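Local coordinates for type IV secretion system protein VirB11 (Brucella suis, PDB 2GZA) that hydrolyses ATP as a hexameric ATPase of the type IV secretion system, a virulence apparatus that could be required to establish the replication niche in the host, at residues 177-188 and 279-287; 189-197 and 212-220. All coordinates share one frame; numbering follows the deposited sequence.

Contact 1 of 2, residues 177-188 and 279-287; sequences VIVVAGETGSGK and GSITSCHAG. With SO4 (sulfate ion), chain F.
Ile-178 and Ile-281 stand abreast on neighbouring parallel strands, 178-182 and 281-285, and the first of these runs straight into the Walker A loop, the strand-loop-helix signature of P-loop NTPases. The ladder begins with Ile-178 N on Ser-280 O at 2.8 Å, returns through Thr-282 N to Ile-178 O, and then Val-180 N bonds to Thr-282 O. Near the loop one rung, Gly-182 N to Cys-284 O, is weak, and the ladder closes with Ala-286 N on Gly-182 O. On the sheet face bearing Val-179, Thr-282 and Cys-284, Val-179 divides its two methyls, CG2 lying alongside Thr-282 CG2 (3.9 Å) while CG1, anti to the backbone N (chi1 177°), rests on Cys-284 CB. The hydroxyls of Thr-282 and Ser-283 turn instead to the carbonyls of Leu-258 and Ala-259.

Lys-188, where the helix starts, lies between the anion and the second strand. Its CB and CG pass beside sulfate O2; CD lies 3.6 Å from Cys-284 O; at CE the chain comes back over O2, because bends at chi3 (-91°) and chi4 (82°) curl it round the anion. NZ, at the tip, bonds to both O2 and O4, with the side chain crossing that of His-285 at about a right angle. Gly-185 N holds O3 and Lys-188 N also holds O2, so the anion sits in the cradle that in P-loop enzymes receives a nucleotide phosphate, consistent with the predicted ATP site. The loop itself is braced from within: between Glu-183 and Ser-186, a type II turn, Ser-186 OG donates in the carbonyl plane to Glu-183 O at 2.6 Å.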
# COMPACT_ATOMS: atom_id res chain seq x y z
N VAL C 177 12.69 31.60 1.37
CA VAL C 177 11.59 31.10 2.18
C VAL C 177 12.13 30.79 3.57
O VAL C 177 13.07 30.00 3.72
CB VAL C 177 10.95 29.84 1.57
CG1 VAL C 177 9.88 29.27 2.50
CG2 VAL C 177 10.37 30.16 0.22
N ILE C 178 11.56 31.44 4.57
CA ILE C 178 12.06 31.36 5.94
C ILE C 178 11.01 30.81 6.89
O ILE C 178 9.88 31.32 6.94
CB ILE C 178 12.55 32.74 6.45
CG1 ILE C 178 13.63 33.30 5.52
CG2 ILE C 178 13.08 32.63 7.89
CD1 ILE C 178 13.81 34.80 5.60
N VAL C 179 11.39 29.77 7.62
CA VAL C 179 10.56 29.21 8.68
C VAL C 179 11.16 29.55 10.05
O VAL C 179 12.28 29.18 10.35
CB VAL C 179 10.43 27.65 8.56
CG1 VAL C 179 9.62 27.08 9.73
CG2 VAL C 179 9.81 27.25 7.24
N VAL C 180 10.40 30.27 10.86
CA VAL C 180 10.82 30.58 12.22
C VAL C 180 10.37 29.46 13.16
O VAL C 180 9.18 29.21 13.31
CB VAL C 180 10.28 31.95 12.69
CG1 VAL C 180 10.66 32.22 14.13
CG2 VAL C 180 10.79 33.06 11.77
N ALA C 181 11.33 28.76 13.75
CA ALA C 181 11.02 27.62 14.59
C ALA C 181 11.32 27.88 16.06
O ALA C 181 12.12 28.76 16.40
CB ALA C 181 11.74 26.38 14.11
N GLY C 182 10.68 27.12 16.93
CA GLY C 182 10.91 27.24 18.36
C GLY C 182 9.81 26.56 19.14
O GLY C 182 8.77 26.22 18.59
N GLU C 183 10.01 26.36 20.44
CA GLU C 183 8.91 25.87 21.26
C GLU C 183 7.88 26.98 21.47
O GLU C 183 8.15 28.14 21.17
CB GLU C 183 9.36 25.26 22.59
CG GLU C 183 9.53 26.25 23.73
CD GLU C 183 9.99 25.58 25.02
OE1 GLU C 183 9.99 24.34 25.10
OE2 GLU C 183 10.36 26.31 25.97
N THR C 184 6.70 26.62 21.95
CA THR C 184 5.67 27.62 22.19
C THR C 184 6.11 28.62 23.26
O THR C 184 6.67 28.25 24.30
CB THR C 184 4.31 27.02 22.58
OG1 THR C 184 4.03 25.89 21.76
CG2 THR C 184 3.19 28.05 22.39
N GLY C 185 5.85 29.88 22.97
CA GLY C 185 6.20 30.97 23.85
C GLY C 185 7.66 31.34 23.78
O GLY C 185 8.20 31.94 24.71
N SER C 186 8.32 30.98 22.67
CA SER C 186 9.75 31.25 22.53
C SER C 186 9.99 32.57 21.81
O SER C 186 11.13 33.02 21.69
CB SER C 186 10.45 30.11 21.80
OG SER C 186 9.91 29.95 20.50
N GLY C 187 8.92 33.19 21.33
CA GLY C 187 9.01 34.49 20.66
C GLY C 187 9.10 34.41 19.14
O GLY C 187 9.64 35.32 18.50
N LYS C 188 8.58 33.32 18.57
CA LYS C 188 8.62 33.09 17.12
C LYS C 188 7.95 34.22 16.35
O LYS C 188 8.51 34.77 15.41
CB LYS C 188 7.95 31.78 16.77
CG LYS C 188 8.76 30.54 17.04
CD LYS C 188 8.01 29.28 16.61
CE LYS C 188 7.17 28.69 17.74
NZ LYS C 188 5.86 29.35 17.92
N GLY C 279 9.94 34.40 -1.01
CA GLY C 279 9.99 35.35 0.09
C GLY C 279 9.02 35.17 1.23
O GLY C 279 8.83 36.08 2.04
N SER C 280 8.39 34.00 1.28
CA SER C 280 7.48 33.65 2.38
C SER C 280 8.21 33.52 3.71
O SER C 280 9.34 33.03 3.77
CB SER C 280 6.76 32.34 2.08
OG SER C 280 5.80 32.49 1.05
N ILE C 281 7.55 33.97 4.76
CA ILE C 281 8.01 33.79 6.12
C ILE C 281 6.85 33.16 6.87
O ILE C 281 5.71 33.61 6.75
CB ILE C 281 8.44 35.13 6.78
CG1 ILE C 281 9.50 35.83 5.93
CG2 ILE C 281 8.97 34.91 8.20
CD1 ILE C 281 9.62 37.32 6.20
N THR C 282 7.14 32.09 7.61
CA THR C 282 6.14 31.42 8.44
C THR C 282 6.78 30.92 9.73
O THR C 282 7.98 31.11 9.95
CB THR C 282 5.45 30.27 7.66
OG1 THR C 282 4.39 29.72 8.45
CG2 THR C 282 6.43 29.17 7.30
N SER C 283 5.99 30.29 10.59
CA SER C 283 6.53 29.71 11.81
C SER C 283 6.04 28.28 12.03
O SER C 283 5.10 27.83 11.38
CB SER C 283 6.18 30.56 13.02
OG SER C 283 4.82 30.38 13.37
N CYS C 284 6.69 27.59 12.96
CA CYS C 284 6.36 26.21 13.27
C CYS C 284 6.90 25.87 14.66
O CYS C 284 8.07 26.13 14.94
CB CYS C 284 6.96 25.29 12.20
SG CYS C 284 6.66 23.53 12.39
N HIS C 285 6.06 25.32 15.53
CA HIS C 285 6.51 24.77 16.81
C HIS C 285 7.41 23.57 16.55
O HIS C 285 6.96 22.59 15.96
CB HIS C 285 5.34 24.32 17.68
CG HIS C 285 4.35 25.41 17.97
ND1 HIS C 285 4.51 26.30 19.01
CD2 HIS C 285 3.19 25.74 17.36
CE1 HIS C 285 3.49 27.14 19.02
NE2 HIS C 285 2.68 26.82 18.03
N ALA C 286 8.66 23.66 16.99
CA ALA C 286 9.62 22.56 16.86
C ALA C 286 10.76 22.73 17.85
O ALA C 286 11.09 23.85 18.24
CB ALA C 286 10.14 22.46 15.44
N GLY C 287 11.36 21.61 18.25
CA GLY C 287 12.43 21.62 19.24
C GLY C 287 13.82 21.81 18.67
O GLY C 287 14.79 21.84 19.42
S SO4 F . 5.27 32.07 19.85
O1 SO4 F . 5.42 33.50 20.05
O2 SO4 F . 6.59 31.46 19.81
O3 SO4 F . 4.51 31.48 20.95
O4 SO4 F . 4.55 31.80 18.61

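Contact 2 of 2, residues 189-197 and 212-220; sequences TTLMKALMQ and PELFLPDHP. With SO4 (sulfate ion), chain F.
Thr-189 sets its methyl against the carboxylate of Glu-213, CG2 to OE1 3.8 Å, the two side chains crossing at about a right angle. OG1, on the other branch, lies beside the sulfate, where a weak hydrogen bond to O4 is possible but not settled. The other carboxylate oxygen of Glu-213, OE2, is taken by the backbone N of Ser-123 of a second subunit. One turn on, Met-192 brings only its CE near Leu-214 CD2.

Lys-193 does more. Its CG packs on Leu-214 CD2 at 3.8 Å, CD slides past Glu-213 O, and a bend at chi3 (-83°) carries NZ to that same oxygen, 3.0 Å away and slightly tilted from the carbonyl plane. The receiving carbonyl opens an inverse gamma turn centred on Leu-214. Here the irregular connection between strands 205-209 and 222-226 lies against helix 188-196, the helix that follows the P-loop and whose Thr-189 belongs to the predicted ATP site.

Met-196 crosses both leucines at about a right angle: SD meets Leu-214 CD2, while CE, swung round by chi3 (49°), touches Leu-216 CD2 at 3.6 Å. Its carbonyl O accepts a weak bond from His-219 NE2, whose ring also makes an edge-to-face contact with Phe-201. Gln-197 offers NE2 to Asp-218 OD2 at 2.8 Å; the carboxylate uses its anti lone pair, and the amide and carboxylate planes stand 63° apart.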
# COMPACT_ATOMS: atom_id res chain seq x y z
N THR C 189 6.73 34.54 16.77
CA THR C 189 5.93 35.60 16.16
C THR C 189 6.66 36.95 16.17
O THR C 189 6.62 37.67 15.17
CB THR C 189 4.58 35.73 16.89
OG1 THR C 189 3.91 34.47 16.86
CG2 THR C 189 3.70 36.79 16.23
N THR C 190 7.32 37.27 17.27
CA THR C 190 8.06 38.52 17.38
C THR C 190 9.21 38.57 16.38
O THR C 190 9.40 39.57 15.70
CB THR C 190 8.56 38.77 18.82
OG1 THR C 190 7.49 38.54 19.75
CG2 THR C 190 9.04 40.21 18.98
N LEU C 191 9.97 37.48 16.29
CA LEU C 191 11.05 37.40 15.31
C LEU C 191 10.50 37.48 13.88
O LEU C 191 11.05 38.17 13.02
CB LEU C 191 11.88 36.13 15.50
CG LEU C 191 13.03 35.89 14.52
CD1 LEU C 191 14.03 37.05 14.53
CD2 LEU C 191 13.72 34.57 14.82
N MET C 192 9.40 36.78 13.64
CA MET C 192 8.74 36.80 12.34
C MET C 192 8.38 38.24 11.97
O MET C 192 8.61 38.67 10.83
CB MET C 192 7.51 35.87 12.35
CG MET C 192 6.75 35.76 11.05
SD MET C 192 5.73 34.26 10.89
CE MET C 192 5.01 34.12 12.53
N LYS C 193 7.87 39.00 12.94
CA LYS C 193 7.55 40.41 12.73
C LYS C 193 8.80 41.27 12.50
O LYS C 193 8.77 42.20 11.69
CB LYS C 193 6.74 40.98 13.90
CG LYS C 193 5.30 40.50 13.94
CD LYS C 193 4.37 41.53 14.57
CE LYS C 193 4.38 41.45 16.09
NZ LYS C 193 3.21 42.17 16.67
N ALA C 194 9.89 40.94 13.19
CA ALA C 194 11.16 41.62 12.97
C ALA C 194 11.64 41.38 11.55
O ALA C 194 12.11 42.30 10.89
CB ALA C 194 12.20 41.15 13.98
N LEU C 195 11.50 40.15 11.08
CA LEU C 195 11.92 39.78 9.72
C LEU C 195 11.06 40.43 8.64
O LEU C 195 11.55 40.73 7.55
CB LEU C 195 11.92 38.26 9.54
CG LEU C 195 12.97 37.44 10.30
CD1 LEU C 195 12.70 35.96 10.14
CD2 LEU C 195 14.39 37.77 9.85
N MET C 196 9.79 40.63 8.95
CA MET C 196 8.85 41.27 8.03
C MET C 196 9.17 42.74 7.80
O MET C 196 8.87 43.29 6.74
CB MET C 196 7.42 41.10 8.53
CG MET C 196 6.75 39.80 8.11
SD MET C 196 5.44 39.24 9.23
CE MET C 196 4.45 40.71 9.42
N GLN C 197 9.79 43.37 8.79
CA GLN C 197 10.20 44.77 8.66
C GLN C 197 11.34 44.93 7.65
O GLN C 197 11.63 46.03 7.21
CB GLN C 197 10.57 45.35 10.03
CG GLN C 197 9.38 45.55 10.97
CD GLN C 197 8.28 46.41 10.36
OE1 GLN C 197 7.14 45.95 10.21
NE2 GLN C 197 8.61 47.64 9.99
N PRO C 212 -5.19 38.28 15.10
CA PRO C 212 -4.53 39.46 14.54
C PRO C 212 -3.26 39.79 15.32
O PRO C 212 -3.33 40.22 16.48
CB PRO C 212 -5.59 40.57 14.71
CG PRO C 212 -6.86 39.86 15.07
CD PRO C 212 -6.47 38.60 15.74
N GLU C 213 -2.11 39.56 14.69
CA GLU C 213 -0.81 39.78 15.32
C GLU C 213 0.20 40.38 14.36
O GLU C 213 1.06 41.16 14.76
CB GLU C 213 -0.25 38.49 15.89
CG GLU C 213 -0.83 38.06 17.23
CD GLU C 213 -0.24 36.76 17.74
OE1 GLU C 213 0.09 35.88 16.92
OE2 GLU C 213 -0.10 36.61 18.97
N LEU C 214 0.11 39.98 13.09
CA LEU C 214 1.07 40.40 12.08
C LEU C 214 0.66 41.71 11.42
O LEU C 214 0.40 41.76 10.21
CB LEU C 214 1.28 39.28 11.04
CG LEU C 214 1.79 37.91 11.52
CD1 LEU C 214 1.67 36.86 10.43
CD2 LEU C 214 3.22 37.97 12.02
N PHE C 215 0.61 42.77 12.22
CA PHE C 215 0.27 44.11 11.72
C PHE C 215 1.38 44.65 10.83
O PHE C 215 2.55 44.33 11.03
CB PHE C 215 0.01 45.05 12.89
CG PHE C 215 -0.88 44.47 13.95
CD1 PHE C 215 -2.23 44.27 13.72
CD2 PHE C 215 -0.35 44.11 15.19
CE1 PHE C 215 -3.04 43.72 14.70
CE2 PHE C 215 -1.15 43.56 16.18
CZ PHE C 215 -2.50 43.37 15.93
N LEU C 216 1.01 45.46 9.85
CA LEU C 216 1.97 46.00 8.88
C LEU C 216 1.84 47.52 8.72
O LEU C 216 1.31 47.99 7.71
CB LEU C 216 1.82 45.29 7.53
CG LEU C 216 2.12 43.78 7.49
CD1 LEU C 216 1.31 43.06 6.43
CD2 LEU C 216 3.61 43.50 7.31
N PRO C 217 2.34 48.28 9.70
CA PRO C 217 2.21 49.74 9.68
C PRO C 217 2.96 50.40 8.52
O PRO C 217 2.56 51.47 8.05
CB PRO C 217 2.82 50.16 11.03
CG PRO C 217 3.76 49.05 11.37
CD PRO C 217 3.09 47.81 10.88
N ASP C 218 4.01 49.75 8.05
CA ASP C 218 4.91 50.31 7.04
C ASP C 218 4.71 49.69 5.66
O ASP C 218 5.46 49.99 4.74
CB ASP C 218 6.37 50.13 7.47
CG ASP C 218 6.69 50.81 8.78
OD1 ASP C 218 6.32 51.98 8.96
OD2 ASP C 218 7.33 50.16 9.64
N HIS C 219 3.71 48.83 5.53
CA HIS C 219 3.41 48.22 4.24
C HIS C 219 1.98 48.55 3.80
O HIS C 219 1.08 47.75 4.00
CB HIS C 219 3.60 46.71 4.31
CG HIS C 219 5.01 46.27 4.54
ND1 HIS C 219 5.89 46.02 3.51
CD2 HIS C 219 5.68 46.01 5.69
CE1 HIS C 219 7.05 45.64 4.01
NE2 HIS C 219 6.95 45.63 5.33
N PRO C 220 1.78 49.73 3.17
CA PRO C 220 0.42 50.20 2.83
C PRO C 220 -0.38 49.22 1.97
O PRO C 220 -1.59 49.10 2.14
CB PRO C 220 0.68 51.50 2.05
CG PRO C 220 2.11 51.44 1.64
CD PRO C 220 2.81 50.68 2.72
S SO4 F . 5.27 32.07 19.85
O1 SO4 F . 5.42 33.50 20.05
O2 SO4 F . 6.59 31.46 19.81
O3 SO4 F . 4.51 31.48 20.95
O4 SO4 F . 4.55 31.80 18.61

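In the fold
Contacts 1 and 2 lie with their centres about 14 Å apart and share one continuous piece of chain: strand 178-182, the P-loop and helix 188-196 follow in order. Contact 2 is nested within the loop that contact 1 closes, since 189-197 and 212-220 both fall between 177-188 and 279-287. The helix packs on the face of the sheet carrying Val-180, Ile-281 and Ser-283; Met-192 CG lies 3.7 Å from Ile-281 CG2, and Leu-195 CD1 lies 3.8 Å from Val-180 CG2. Both contacts reach the sulfate and a second subunit, which is consistent with a nucleotide site lying close to a subunit boundary of the hexamer.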